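Local coordinates for sugar ABC transporter, periplasmic sugar-binding protein (Caulobacter crescentus, PDB 4IRX) that binds myo-inositol in the periplasm, probably as the receptor that delivers it to an ABC transporter for uptake, at residues V135-P141 / T168-S174. Residues are numbered along the deposited sequence; the frame is centred on the assembly and turned at random. Where two conformers were deposited one is given.
Sequences VVITNDP and TEQTANS. With INS (1,2,3,4,5,6-hexahydroxy-cyclohexane), chain C.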
ATOM      1  N   VAL A 135      18.069  -2.028   7.395  1.00  9.65           N
ATOM      2  CA  VAL A 135      16.967  -1.762   8.320  1.00 10.64           C
ATOM      3  C   VAL A 135      15.677  -1.852   7.529  1.00  8.91           C
ATOM      4  O   VAL A 135      15.598  -1.330   6.418  1.00 11.11           O
ATOM      5  CB  VAL A 135      17.114  -0.341   8.933  1.00 10.16           C
ATOM      6  CG1 VAL A 135      15.860   0.061   9.737  1.00 11.76           C
ATOM      7  CG2 VAL A 135      18.317  -0.315   9.837  1.00 12.49           C
ATOM      8  N   VAL A 136      14.661  -2.515   8.081  1.00  9.38           N
ATOM      9  CA  VAL A 136      13.366  -2.612   7.400  1.00  9.51           C
ATOM     10  C   VAL A 136      12.310  -1.901   8.240  1.00 10.88           C
ATOM     11  O   VAL A 136      12.158  -2.188   9.428  1.00 11.17           O
ATOM     12  CB  VAL A 136      12.974  -4.101   7.114  1.00  9.69           C
ATOM     13  CG1 VAL A 136      11.609  -4.182   6.367  1.00 13.39           C
ATOM     14  CG2 VAL A 136      14.085  -4.785   6.341  1.00 13.93           C
ATOM     15  N   ILE A 137      11.654  -0.902   7.645  1.00  9.86           N
ATOM     16  CA  ILE A 137      10.580  -0.153   8.305  1.00 10.09           C
ATOM     17  C   ILE A 137       9.266  -0.497   7.593  1.00  9.30           C
ATOM     18  O   ILE A 137       9.088  -0.209   6.409  1.00 11.28           O
ATOM     19  CB  ILE A 137      10.806   1.378   8.221  1.00 11.33           C
ATOM     20  CG1 ILE A 137      12.190   1.753   8.774  1.00 13.04           C
ATOM     21  CG2 ILE A 137       9.671   2.117   8.923  1.00 11.94           C
ATOM     22  CD1 ILE A 137      12.350   1.551  10.258  1.00 15.93           C
ATOM     23  N   THR A 138       8.353  -1.153   8.305  1.00  9.25           N
ATOM     24  CA  THR A 138       7.169  -1.736   7.669  1.00  9.82           C
ATOM     25  C   THR A 138       5.938  -0.832   7.731  1.00 10.38           C
ATOM     26  O   THR A 138       5.817   0.027   8.616  1.00 11.07           O
ATOM     27  CB  THR A 138       6.791  -3.113   8.263  1.00 11.33           C
ATOM     28  OG1 THR A 138       6.228  -2.931   9.578  1.00 14.22           O
ATOM     29  CG2 THR A 138       8.012  -4.022   8.348  1.00 13.87           C
ATOM     30  N   ASN A 139       5.053  -1.008   6.754  1.00 10.41           N
ATOM     31  CA  ASN A 139       3.763  -0.322   6.720  1.00 10.05           C
ATOM     32  C   ASN A 139       2.688  -1.080   7.517  1.00 12.02           C
ATOM     33  O   ASN A 139       2.928  -2.205   7.956  1.00 11.81           O
ATOM     34  CB  ASN A 139       3.315  -0.179   5.262  1.00  9.89           C
ATOM     35  CG  ASN A 139       3.096  -1.521   4.577  1.00 13.02           C
ATOM     36  OD1 ASN A 139       3.994  -2.368   4.559  1.00 11.33           O
ATOM     37  ND2 ASN A 139       1.901  -1.719   3.983  1.00 10.75           N
ATOM     38  N   ASP A 140       1.516  -0.448   7.662  1.00 11.70           N
ATOM     39  CA  ASP A 140       0.263  -1.058   8.190  1.00 13.55           C
ATOM     40  C   ASP A 140       0.339  -2.560   8.550  1.00 14.66           C
ATOM     41  O   ASP A 140       0.080  -3.416   7.698  1.00 12.29           O
ATOM     42  CB  ASP A 140      -0.886  -0.903   7.157  1.00 11.96           C
ATOM     43  CG  ASP A 140      -1.410   0.510   7.022  1.00 13.05           C
ATOM     44  OD1 ASP A 140      -1.524   1.270   8.026  1.00 15.62           O
ATOM     45  OD2 ASP A 140      -1.771   0.886   5.887  1.00 12.35           O
ATOM     46  N   PRO A 141       0.721  -2.893   9.800  1.00 12.59           N
ATOM     47  CA  PRO A 141       1.087  -4.291  10.071  1.00 16.44           C
ATOM     48  C   PRO A 141       0.019  -5.356   9.853  1.00 19.60           C
ATOM     49  O   PRO A 141       0.392  -6.492   9.568  1.00 25.11           O
ATOM     50  CB  PRO A 141       1.475  -4.271  11.557  1.00 17.34           C
ATOM     51  CG  PRO A 141       1.964  -2.885  11.777  1.00 18.98           C
ATOM     52  CD  PRO A 141       1.145  -1.981  10.881  1.00 16.90           C
ATOM     53  N   THR A 168      17.579  -4.578  12.097  1.00 13.08           N
ATOM     54  CA  THR A 168      16.320  -4.550  12.819  0.56 12.73           C
ATOM     55  C   THR A 168      15.178  -4.359  11.835  1.00 11.97           C
ATOM     56  O   THR A 168      15.353  -3.857  10.728  1.00 12.22           O
ATOM     57  CB  THR A 168      16.310  -3.491  13.939  0.56 18.80           C
ATOM     58  OG1 THR A 168      15.090  -3.583  14.685  0.56 11.67           O
ATOM     59  CG2 THR A 168      16.453  -2.118  13.369  0.56 14.76           C
ATOM     60  N   GLU A 169      14.020  -4.871  12.223  1.00 12.33           N
ATOM     61  CA  GLU A 169      12.807  -4.728  11.425  1.00 11.73           C
ATOM     62  C   GLU A 169      11.723  -4.214  12.364  1.00 13.51           C
ATOM     63  O   GLU A 169      11.437  -4.860  13.389  1.00 15.83           O
ATOM     64  CB  GLU A 169      12.442  -6.078  10.805  1.00 15.19           C
ATOM     65  CG  GLU A 169      11.143  -6.115  10.010  1.00 14.54           C
ATOM     66  CD  GLU A 169      10.959  -7.447   9.294  1.00 20.94           C
ATOM     67  OE1 GLU A 169      11.870  -7.866   8.534  1.00 23.00           O
ATOM     68  OE2 GLU A 169       9.912  -8.092   9.513  1.00 23.67           O
ATOM     69  N   GLN A 170      11.161  -3.041  12.056  1.00  9.38           N
ATOM     70  CA  GLN A 170      10.189  -2.406  12.928  1.00  8.98           C
ATOM     71  C   GLN A 170       9.112  -1.754  12.101  1.00 13.44           C
ATOM     72  O   GLN A 170       9.357  -1.384  10.953  1.00 14.44           O
ATOM     73  CB  GLN A 170      10.853  -1.374  13.851  1.00 13.95           C
ATOM     74  CG  GLN A 170      11.769  -2.039  14.881  1.00 16.85           C
ATOM     75  CD  GLN A 170      12.439  -1.050  15.794  1.00 23.97           C
ATOM     76  OE1 GLN A 170      11.829  -0.059  16.198  1.00 19.11           O
ATOM     77  NE2 GLN A 170      13.708  -1.314  16.132  1.00 21.92           N
ATOM     78  N   THR A 171       7.917  -1.612  12.666  1.00 11.26           N
ATOM     79  CA  THR A 171       6.872  -0.891  11.953  1.00 10.58           C
ATOM     80  C   THR A 171       6.864   0.582  12.315  1.00 11.85           C
ATOM     81  O   THR A 171       7.239   0.971  13.429  1.00 12.59           O
ATOM     82  CB  THR A 171       5.470  -1.503  12.164  1.00 10.15           C
ATOM     83  OG1 THR A 171       4.584  -0.939  11.185  1.00 11.72           O
ATOM     84  CG2 THR A 171       4.939  -1.223  13.565  1.00 15.49           C
ATOM     85  N   ALA A 172       6.460   1.411  11.360  1.00  9.67           N
ATOM     86  CA  ALA A 172       6.081   2.768  11.667  1.00  7.07           C
ATOM     87  C   ALA A 172       4.630   3.052  11.289  1.00  9.32           C
ATOM     88  O   ALA A 172       4.238   4.212  11.148  1.00 11.00           O
ATOM     89  CB  ALA A 172       7.048   3.771  11.050  1.00 10.58           C
ATOM     90  N   ASN A 173       3.839   1.989  11.100  1.00 10.97           N
ATOM     91  CA  ASN A 173       2.380   2.083  11.005  1.00 10.52           C
ATOM     92  C   ASN A 173       1.890   3.018   9.890  1.00 10.06           C
ATOM     93  O   ASN A 173       0.841   3.639   9.985  1.00 11.16           O
ATOM     94  CB  ASN A 173       1.802   2.483  12.382  1.00 11.21           C
ATOM     95  CG  ASN A 173       2.060   1.423  13.423  1.00 11.13           C
ATOM     96  OD1 ASN A 173       1.603   0.294  13.287  1.00 16.20           O
ATOM     97  ND2 ASN A 173       2.828   1.768  14.455  1.00 15.13           N
ATOM     98  N   SER A 174       2.693   3.118   8.828  1.00 11.01           N
ATOM     99  CA  SER A 174       2.369   3.985   7.686  1.00  9.93           C
ATOM    100  C   SER A 174       2.179   5.450   8.101  1.00 15.10           C
ATOM    101  O   SER A 174       1.270   6.156   7.624  1.00 16.78           O
ATOM    102  CB  SER A 174       1.112   3.463   6.956  1.00 10.57           C
ATOM    103  OG  SER A 174       1.370   2.201   6.337  1.00 10.50           O
TER
HETATM  104  C1  INS C 401      -0.352   0.766   0.252  1.00  8.24           C
HETATM  105  C2  INS C 401       0.607   1.909   0.206  1.00  8.99           C
HETATM  106  C3  INS C 401       0.368   2.787   1.408  1.00  8.66           C
HETATM  107  C4  INS C 401       0.598   2.014   2.667  1.00 10.19           C
HETATM  108  C5  INS C 401      -0.371   0.897   2.765  1.00  8.58           C
HETATM  109  C6  INS C 401      -0.274  -0.004   1.556  1.00 10.68           C
HETATM  110  O1  INS C 401      -0.136  -0.093  -0.839  1.00  8.29           O
HETATM  111  O2  INS C 401       1.915   1.423   0.180  1.00 10.06           O
HETATM  112  O3  INS C 401       1.190   3.928   1.362  1.00  9.33           O
HETATM  113  O4  INS C 401       0.510   2.846   3.781  1.00 11.40           O
HETATM  114  O5  INS C 401      -0.143   0.193   3.944  1.00 10.97           O
HETATM  115  O6  INS C 401      -1.164  -1.087   1.643  1.00  8.84           O
HETATM  116  O   HOH W   1      -1.234   1.296  10.735  1.00 34.03           O
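Val136 makes the first rungs of a parallel strand pair, its N bonded to Thr168 O and its O accepting from Gln170 N (2.9 Å), while its CB lies alongside CG of Glu169, whose OE1 is hydrogen-bonded to His154 NE2. On the opposite face Ile137 sets CG2 against CB of Ala172 (3.8 Å). Thr138 closes the ladder: its N donates to Gln170 O, and its O takes the N-H of Ala172 (3.1 Å) just where the strands end. Thr171 OG1 lies 3.0 Å from both Thr138 O and Thr138 OG1, with one proton for the two and the contact to OG1 weak, and accepts from Asn173 N, closing an ST turn. Asn139 ND2 gives inositol O5 a nearly straight bond (174°). Asp140 N donates to Ser174 OG (3.0 Å), holding that hydroxyl 2.8 Å from inositol O4, and Asp140 OD2 accepts from O5 while also salt-bridged to Arg97. Pro141 CG rests on Thr171 OG1. Strand 132-138, helix 144-160 and edge strand 164-171 form a beta-alpha-beta unit bringing both strand ends to the inositol site; strand 197-200 flanks 132-138, helix 144-160 packs over Thr138 and Glu169, and helix 176-189 over Ile137 and Gln170 on the other face.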